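Peroxiredoxin (PDB 6TSB) probably reduces peroxides and hydrolyses chitin as a bifunctional spore-coat protein, of which this chain is the family 18 glycosyl hydrolase (chitinase) domain. Local coordinates at residues F118-N123 with A164-I169; G218-A223 with P259-G265; E286-D290 with Y308-L312. All coordinates share one frame. Residues are numbered along the deposited sequence.

Interaction 1. Residues F118-N123 with A164-I169; sequences FARQVN and AIRDVI
Two helical turns, 118-123 and 164-169, pack with their axes 8.4 Å apart at closest approach and their N-to-C directions at a crossing angle of -42°. Ala119 and Ile165 lie nearest in register, CA to CA 4.4 Å; Asn123 CA and Ile169 CA follow at 5.4 Å. Ala119 lets the backbones come this close: its CB points into the other helix and sits 3.4 Å from Ala164 O and 4.1 Å from Ala164 CB. Ile165, with chi1 m and chi2 t, lies along the seam, placing its CG2 3.9 Å from Val122 CG1 and its CD1 3.9 Å from Phe118 CE2, at the edge of that ring. Val168 (chi1 t) closes the outer side, its CG2 4.1 Å from Ala119 CB. No direct hydrogen bond crosses; at the C-terminal end a water bridges instead, accepting weakly from Asn123 ND2 at 2.7 Å and donating to Ile169 O at 3.2 Å. This is the side-by-side packing of consecutive outer helices in a TIM barrel. On its barrel-facing side, Val122 rests on Ile134 and Ile165 on Ile136 of strand 133-137, and Phe118 and Val122 reach Ile97 of strand 92-98 and Leu70 of the short antiparallel strand 70-71.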
# COMPACT_ATOMS: atom_id res chain seq x y z
N PHE A 118 13.36 -49.04 -3.91
CA PHE A 118 13.19 -47.58 -4.03
C PHE A 118 14.52 -46.88 -3.76
O PHE A 118 14.93 -46.09 -4.57
CB PHE A 118 12.12 -47.05 -3.07
CG PHE A 118 11.68 -45.65 -3.40
CD1 PHE A 118 10.64 -45.42 -4.28
CD2 PHE A 118 12.30 -44.56 -2.81
CE1 PHE A 118 10.25 -44.13 -4.58
CE2 PHE A 118 11.90 -43.26 -3.12
CZ PHE A 118 10.88 -43.06 -4.00
N ALA A 119 15.16 -47.18 -2.63
CA ALA A 119 16.42 -46.52 -2.26
C ALA A 119 17.41 -46.72 -3.42
O ALA A 119 17.94 -45.72 -3.84
CB ALA A 119 16.96 -47.02 -0.96
N ARG A 120 17.63 -47.96 -3.87
CA ARG A 120 18.61 -48.31 -4.94
C ARG A 120 18.37 -47.40 -6.15
O ARG A 120 19.34 -46.94 -6.74
CB ARG A 120 18.52 -49.80 -5.34
CG ARG A 120 19.70 -50.33 -6.16
CD ARG A 120 19.55 -51.74 -6.77
NE ARG A 120 18.17 -52.02 -7.22
CZ ARG A 120 17.61 -51.59 -8.36
NH1 ARG A 120 18.29 -50.88 -9.24
NH2 ARG A 120 16.34 -51.88 -8.63
N GLN A 121 17.11 -47.16 -6.52
CA GLN A 121 16.77 -46.38 -7.72
C GLN A 121 17.04 -44.89 -7.47
O GLN A 121 17.38 -44.18 -8.42
CB GLN A 121 15.30 -46.60 -8.06
CG GLN A 121 15.02 -48.04 -8.43
CD GLN A 121 13.86 -48.13 -9.39
OE1 GLN A 121 13.77 -47.40 -10.37
NE2 GLN A 121 12.97 -49.06 -9.11
N VAL A 122 16.84 -44.44 -6.23
CA VAL A 122 17.16 -43.04 -5.84
C VAL A 122 18.66 -42.84 -6.06
O VAL A 122 19.05 -41.84 -6.69
CB VAL A 122 16.72 -42.73 -4.40
CG1 VAL A 122 17.30 -41.43 -3.89
CG2 VAL A 122 15.19 -42.72 -4.32
N ASN A 123 19.47 -43.77 -5.57
CA ASN A 123 20.94 -43.62 -5.61
C ASN A 123 21.38 -43.71 -7.07
O ASN A 123 22.36 -43.05 -7.44
CB ASN A 123 21.62 -44.67 -4.75
CG ASN A 123 23.11 -44.46 -4.66
OD1 ASN A 123 23.88 -45.33 -5.06
ND2 ASN A 123 23.52 -43.30 -4.19
N ALA A 164 16.31 -46.24 4.61
CA ALA A 164 16.80 -47.03 3.46
C ALA A 164 17.45 -46.11 2.42
O ALA A 164 18.56 -46.44 1.98
CB ALA A 164 15.69 -47.87 2.87
N ILE A 165 16.85 -44.95 2.12
CA ILE A 165 17.46 -43.95 1.19
C ILE A 165 18.78 -43.43 1.78
O ILE A 165 19.83 -43.48 1.10
CB ILE A 165 16.45 -42.84 0.89
CG1 ILE A 165 15.15 -43.42 0.33
CG2 ILE A 165 17.09 -41.83 -0.04
CD1 ILE A 165 14.04 -42.43 0.08
N ARG A 166 18.77 -42.98 3.02
CA ARG A 166 20.00 -42.42 3.64
C ARG A 166 21.13 -43.46 3.68
O ARG A 166 22.34 -43.06 3.52
CB ARG A 166 19.72 -41.87 5.04
CG ARG A 166 20.96 -41.38 5.78
CD ARG A 166 21.66 -40.24 5.06
NE ARG A 166 20.91 -38.99 5.20
CZ ARG A 166 21.17 -37.85 4.55
NH1 ARG A 166 22.15 -37.78 3.66
NH2 ARG A 166 20.42 -36.79 4.79
N ASP A 167 20.79 -44.73 3.96
CA ASP A 167 21.79 -45.84 4.07
C ASP A 167 22.54 -45.95 2.73
O ASP A 167 23.77 -46.09 2.75
CB ASP A 167 21.14 -47.16 4.53
CG ASP A 167 20.75 -47.26 6.01
OD1 ASP A 167 21.05 -46.30 6.79
OD2 ASP A 167 20.12 -48.30 6.40
N VAL A 168 21.85 -45.81 1.59
CA VAL A 168 22.44 -45.99 0.23
C VAL A 168 23.14 -44.69 -0.24
O VAL A 168 24.29 -44.80 -0.64
CB VAL A 168 21.38 -46.51 -0.77
CG1 VAL A 168 21.86 -46.55 -2.20
CG2 VAL A 168 20.93 -47.91 -0.37
N ILE A 169 22.50 -43.52 -0.17
CA ILE A 169 23.04 -42.28 -0.83
C ILE A 169 24.19 -41.71 -0.02
O ILE A 169 25.00 -41.01 -0.63
CB ILE A 169 21.96 -41.23 -1.10
CG1 ILE A 169 21.51 -40.52 0.19
CG2 ILE A 169 20.80 -41.85 -1.87
CD1 ILE A 169 20.57 -39.36 -0.01
O HOH W 1 25.16 -41.23 -3.80

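Interaction 2. Residues G218-A223 with P259-G265; sequences GRKHQA and PFYGRLG
The loop 218-223 runs beside strand 261-264 and its flanks without regular beta pairing; CA atoms of Gly218 and Gly265 come within 3.9 Å, and those of Gln222 and Arg263 stand 6.7 Å apart. Arg219 (phi/psi -93/52) centres an inverse gamma turn, and Gly218 O lies 3.0 Å from Gly265 N. An ideal CB on Gly265 (62/-162) would be a tight 3.4 Å from Gly218 CA, and its positive phi also suits a glycine. A water accepts from Gly265 N at 3.0 Å and has Lys220 O at 3.1 Å and, more weakly, Arg263 O at 3.0 Å in reach. Van der Waals contact centres on Gln222 (chi1 p), whose NE2 is 3.5 Å from Pro259 CG and whose CD is 4.0 Å from Arg263 CB; Ala223 CB meets Pro259 CG at 4.1 Å, and Arg219 CG meets Leu264 CD1 at 3.8 Å. Among polar side chains, Arg263 NH1 donates to Gly265 O at 3.0 Å. Asp208 gathers three of them: its backbone N donates to Gln222 OE1, and its carboxylate takes Tyr261 OH and a salt bridge from Arg263 NE. Such a loop over the end of a barrel strand fits the catalytic rim of a GH18 TIM barrel.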
# COMPACT_ATOMS: atom_id res chain seq x y z
N GLY A 218 -13.75 -20.57 1.95
CA GLY A 218 -12.83 -20.50 0.80
C GLY A 218 -12.13 -19.15 0.69
O GLY A 218 -10.99 -19.13 0.17
N ARG A 219 -12.79 -18.07 1.11
CA ARG A 219 -12.33 -16.67 0.89
C ARG A 219 -11.50 -16.20 2.09
O ARG A 219 -11.78 -15.13 2.65
CB ARG A 219 -13.52 -15.73 0.65
CG ARG A 219 -14.21 -15.92 -0.69
CD ARG A 219 -15.45 -15.05 -0.81
NE ARG A 219 -16.61 -15.71 -0.20
CZ ARG A 219 -17.80 -15.88 -0.77
NH1 ARG A 219 -18.76 -16.50 -0.11
NH2 ARG A 219 -18.03 -15.42 -1.98
N LYS A 220 -10.49 -16.99 2.47
CA LYS A 220 -9.58 -16.69 3.60
C LYS A 220 -8.16 -16.70 3.04
O LYS A 220 -8.02 -16.99 1.82
CB LYS A 220 -9.77 -17.73 4.71
CG LYS A 220 -11.21 -18.05 5.11
CD LYS A 220 -11.98 -16.88 5.69
CE LYS A 220 -12.76 -17.24 6.94
NZ LYS A 220 -11.99 -16.89 8.16
N HIS A 221 -7.16 -16.41 3.87
CA HIS A 221 -5.71 -16.49 3.52
C HIS A 221 -5.28 -17.95 3.36
O HIS A 221 -5.75 -18.82 4.15
CB HIS A 221 -4.81 -15.84 4.56
CG HIS A 221 -5.20 -14.45 4.89
ND1 HIS A 221 -5.31 -13.48 3.92
CD2 HIS A 221 -5.50 -13.86 6.07
CE1 HIS A 221 -5.65 -12.34 4.49
NE2 HIS A 221 -5.77 -12.55 5.81
N GLN A 222 -4.39 -18.17 2.39
CA GLN A 222 -3.78 -19.48 2.03
C GLN A 222 -2.46 -19.67 2.79
O GLN A 222 -2.10 -20.84 2.96
CB GLN A 222 -3.57 -19.57 0.51
CG GLN A 222 -2.37 -18.79 -0.03
CD GLN A 222 -1.70 -19.46 -1.21
OE1 GLN A 222 -1.61 -20.68 -1.29
NE2 GLN A 222 -1.20 -18.67 -2.15
N ALA A 223 -1.78 -18.58 3.21
CA ALA A 223 -0.40 -18.59 3.78
C ALA A 223 -0.21 -17.51 4.88
O ALA A 223 0.91 -16.95 5.02
CB ALA A 223 0.59 -18.42 2.67
N PRO A 259 4.42 -19.31 -1.36
CA PRO A 259 3.78 -19.46 -2.67
C PRO A 259 4.05 -18.25 -3.57
O PRO A 259 3.92 -17.14 -3.06
CB PRO A 259 2.29 -19.51 -2.33
CG PRO A 259 2.17 -18.61 -1.12
CD PRO A 259 3.47 -18.83 -0.35
N PHE A 260 4.42 -18.48 -4.84
CA PHE A 260 4.60 -17.44 -5.88
C PHE A 260 3.37 -17.49 -6.77
O PHE A 260 3.45 -17.20 -7.95
CB PHE A 260 5.89 -17.67 -6.66
CG PHE A 260 7.14 -17.23 -5.95
CD1 PHE A 260 7.12 -16.79 -4.64
CD2 PHE A 260 8.36 -17.30 -6.59
CE1 PHE A 260 8.30 -16.39 -4.01
CE2 PHE A 260 9.53 -16.90 -5.97
CZ PHE A 260 9.50 -16.44 -4.68
N TYR A 261 2.26 -17.89 -6.19
CA TYR A 261 0.93 -17.86 -6.83
C TYR A 261 -0.04 -17.29 -5.80
O TYR A 261 0.34 -17.21 -4.63
CB TYR A 261 0.46 -19.25 -7.25
CG TYR A 261 0.36 -20.27 -6.13
CD1 TYR A 261 1.49 -20.94 -5.69
CD2 TYR A 261 -0.85 -20.58 -5.55
CE1 TYR A 261 1.42 -21.88 -4.67
CE2 TYR A 261 -0.95 -21.53 -4.55
CZ TYR A 261 0.20 -22.17 -4.10
OH TYR A 261 0.15 -23.10 -3.11
N GLY A 262 -1.23 -16.91 -6.28
CA GLY A 262 -2.40 -16.52 -5.48
C GLY A 262 -3.44 -17.61 -5.52
O GLY A 262 -3.48 -18.31 -6.52
N ARG A 263 -4.22 -17.75 -4.45
CA ARG A 263 -5.34 -18.72 -4.39
C ARG A 263 -6.57 -18.03 -3.80
O ARG A 263 -6.39 -17.13 -2.97
CB ARG A 263 -4.95 -19.95 -3.56
CG ARG A 263 -6.12 -20.87 -3.22
CD ARG A 263 -5.75 -22.11 -2.42
NE ARG A 263 -4.82 -23.01 -3.10
CZ ARG A 263 -5.14 -23.88 -4.06
NH1 ARG A 263 -6.39 -23.98 -4.48
NH2 ARG A 263 -4.21 -24.64 -4.60
N LEU A 264 -7.76 -18.44 -4.25
CA LEU A 264 -9.09 -18.17 -3.65
C LEU A 264 -9.84 -19.50 -3.58
O LEU A 264 -10.38 -19.96 -4.61
CB LEU A 264 -9.83 -17.12 -4.50
CG LEU A 264 -11.19 -16.66 -3.96
CD1 LEU A 264 -11.03 -15.86 -2.68
CD2 LEU A 264 -11.95 -15.84 -5.01
N GLY A 265 -9.79 -20.15 -2.41
CA GLY A 265 -10.41 -21.46 -2.15
C GLY A 265 -9.84 -22.55 -3.04
O GLY A 265 -8.79 -22.33 -3.62
O HOH W 2 -7.83 -18.58 -0.80

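Interaction 3. Residues E286-D290 with Y308-L312; sequences EYRFD and YDDAL
Strand 286-290 offers the rings of Tyr287 and Phe289, both with chi1 t, to the bend that leads into helix 311-323. The touching parts run 68° apart, and the nearest CA pair, Phe289 and Leu312, is a full 10.0 Å apart, so long side chains do all the bridging. Tyr308 (chi1 p) comes first, bringing its OH to 3.5 Å from Tyr287 CD2, at the edge of that ring. Asp309 turns elsewhere, to Lys317 and Ser313 of the helix. Asp310 (chi1 p) makes the central bond: its OD2 accepts from Tyr287 OH at 2.6 Å, with a weak second donor in the hydroxyl of Tyr364. As N-cap residue it uses OD1 to accept weakly from Leu312 N at 3.3 Å, and also from Ser313 N, so one carboxylate caps the helix and also accepts from the strand's tyrosine. Leu312 (chi1 t, chi2 p) points inward and presses its CD2 to a tight 3.3 Å from Phe289 CE2. The three-stranded antiparallel sheet (286-290, 295-300, 303-307) resembles the small insertion many GH18 chitinases carry after the seventh barrel strand, here packed on the start of helix 311-323, probably the barrel helix that follows it.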
# COMPACT_ATOMS: atom_id res chain seq x y z
N GLU A 286 2.89 2.42 -10.91
CA GLU A 286 3.21 1.76 -9.63
C GLU A 286 2.99 2.76 -8.49
O GLU A 286 3.44 3.92 -8.62
CB GLU A 286 4.62 1.19 -9.71
CG GLU A 286 4.78 -0.13 -8.97
CD GLU A 286 5.58 -1.20 -9.69
OE1 GLU A 286 5.89 -1.02 -10.89
OE2 GLU A 286 5.88 -2.22 -9.05
N TYR A 287 2.29 2.33 -7.44
CA TYR A 287 2.00 3.11 -6.21
C TYR A 287 3.25 3.10 -5.31
O TYR A 287 3.77 2.01 -5.00
CB TYR A 287 0.78 2.51 -5.51
CG TYR A 287 0.38 3.19 -4.24
CD1 TYR A 287 1.04 2.92 -3.05
CD2 TYR A 287 -0.66 4.11 -4.21
CE1 TYR A 287 0.66 3.52 -1.86
CE2 TYR A 287 -1.04 4.74 -3.03
CZ TYR A 287 -0.38 4.44 -1.85
OH TYR A 287 -0.73 5.04 -0.67
N ARG A 288 3.72 4.30 -4.92
CA ARG A 288 4.86 4.52 -3.98
C ARG A 288 4.42 5.47 -2.86
O ARG A 288 3.41 6.20 -3.03
CB ARG A 288 6.06 5.11 -4.73
CG ARG A 288 6.64 4.22 -5.82
CD ARG A 288 7.52 3.13 -5.26
NE ARG A 288 7.77 2.09 -6.25
CZ ARG A 288 8.83 2.01 -7.06
NH1 ARG A 288 9.77 2.94 -7.02
NH2 ARG A 288 8.92 1.01 -7.91
N PHE A 289 5.15 5.47 -1.74
CA PHE A 289 4.86 6.31 -0.54
C PHE A 289 6.16 6.88 0.04
O PHE A 289 7.17 6.15 0.31
CB PHE A 289 4.02 5.55 0.50
CG PHE A 289 3.19 6.45 1.38
CD1 PHE A 289 3.77 7.10 2.46
CD2 PHE A 289 1.87 6.70 1.08
CE1 PHE A 289 3.02 7.95 3.24
CE2 PHE A 289 1.11 7.57 1.86
CZ PHE A 289 1.69 8.20 2.94
N ASP A 290 6.15 8.20 0.24
CA ASP A 290 7.19 8.95 0.99
C ASP A 290 6.71 9.02 2.44
O ASP A 290 5.74 9.74 2.71
CB ASP A 290 7.41 10.31 0.33
CG ASP A 290 8.72 10.98 0.69
OD1 ASP A 290 9.22 10.72 1.83
OD2 ASP A 290 9.22 11.76 -0.16
N TYR A 308 -0.41 13.21 -5.43
CA TYR A 308 -1.82 13.41 -5.03
C TYR A 308 -1.93 13.12 -3.54
O TYR A 308 -0.88 12.94 -2.92
CB TYR A 308 -2.75 12.57 -5.91
CG TYR A 308 -2.63 11.07 -5.77
CD1 TYR A 308 -1.53 10.39 -6.28
CD2 TYR A 308 -3.64 10.32 -5.18
CE1 TYR A 308 -1.41 9.01 -6.15
CE2 TYR A 308 -3.55 8.94 -5.07
CZ TYR A 308 -2.43 8.28 -5.55
OH TYR A 308 -2.31 6.93 -5.44
N ASP A 309 -3.16 13.16 -3.02
CA ASP A 309 -3.55 12.73 -1.65
C ASP A 309 -4.56 11.55 -1.75
O ASP A 309 -5.56 11.62 -2.54
CB ASP A 309 -4.11 13.92 -0.86
CG ASP A 309 -3.04 14.89 -0.37
OD1 ASP A 309 -2.38 15.55 -1.22
OD2 ASP A 309 -2.85 14.96 0.86
N ASP A 310 -4.33 10.50 -0.96
CA ASP A 310 -5.24 9.33 -0.86
C ASP A 310 -5.75 9.30 0.58
O ASP A 310 -5.63 10.34 1.26
CB ASP A 310 -4.54 8.04 -1.29
CG ASP A 310 -3.42 7.59 -0.36
OD1 ASP A 310 -3.10 8.34 0.61
OD2 ASP A 310 -2.88 6.48 -0.60
N ALA A 311 -6.29 8.17 1.02
CA ALA A 311 -7.02 8.06 2.30
C ALA A 311 -6.06 8.21 3.50
O ALA A 311 -6.48 8.72 4.59
CB ALA A 311 -7.73 6.74 2.33
N LEU A 312 -4.84 7.71 3.32
CA LEU A 312 -3.78 7.70 4.36
C LEU A 312 -3.24 9.13 4.55
O LEU A 312 -3.28 9.62 5.69
CB LEU A 312 -2.65 6.74 3.96
CG LEU A 312 -1.46 6.74 4.91
CD1 LEU A 312 -1.89 6.27 6.30
CD2 LEU A 312 -0.29 5.92 4.36

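In the fold
The three contacts follow one another along the chain. Interaction 1 lies on the outer helices of the barrel and interaction 3 on the opposite side of the chain's centre, their centres 56 Å apart; interaction 2 sits between, 36 Å from the first and 26 Å from the third, centre to centre. Interactions 2 and 3 nevertheless meet across the dimer: His221 of one subunit bonds to Asp290 of the other, and Pro259 packs on Asp309 of the other while its strand extends the sheet across the interface, consistent with a domain swap. A bound PEG lies about 4 Å from the Tyr261 side chain, in what is probably the substrate cleft.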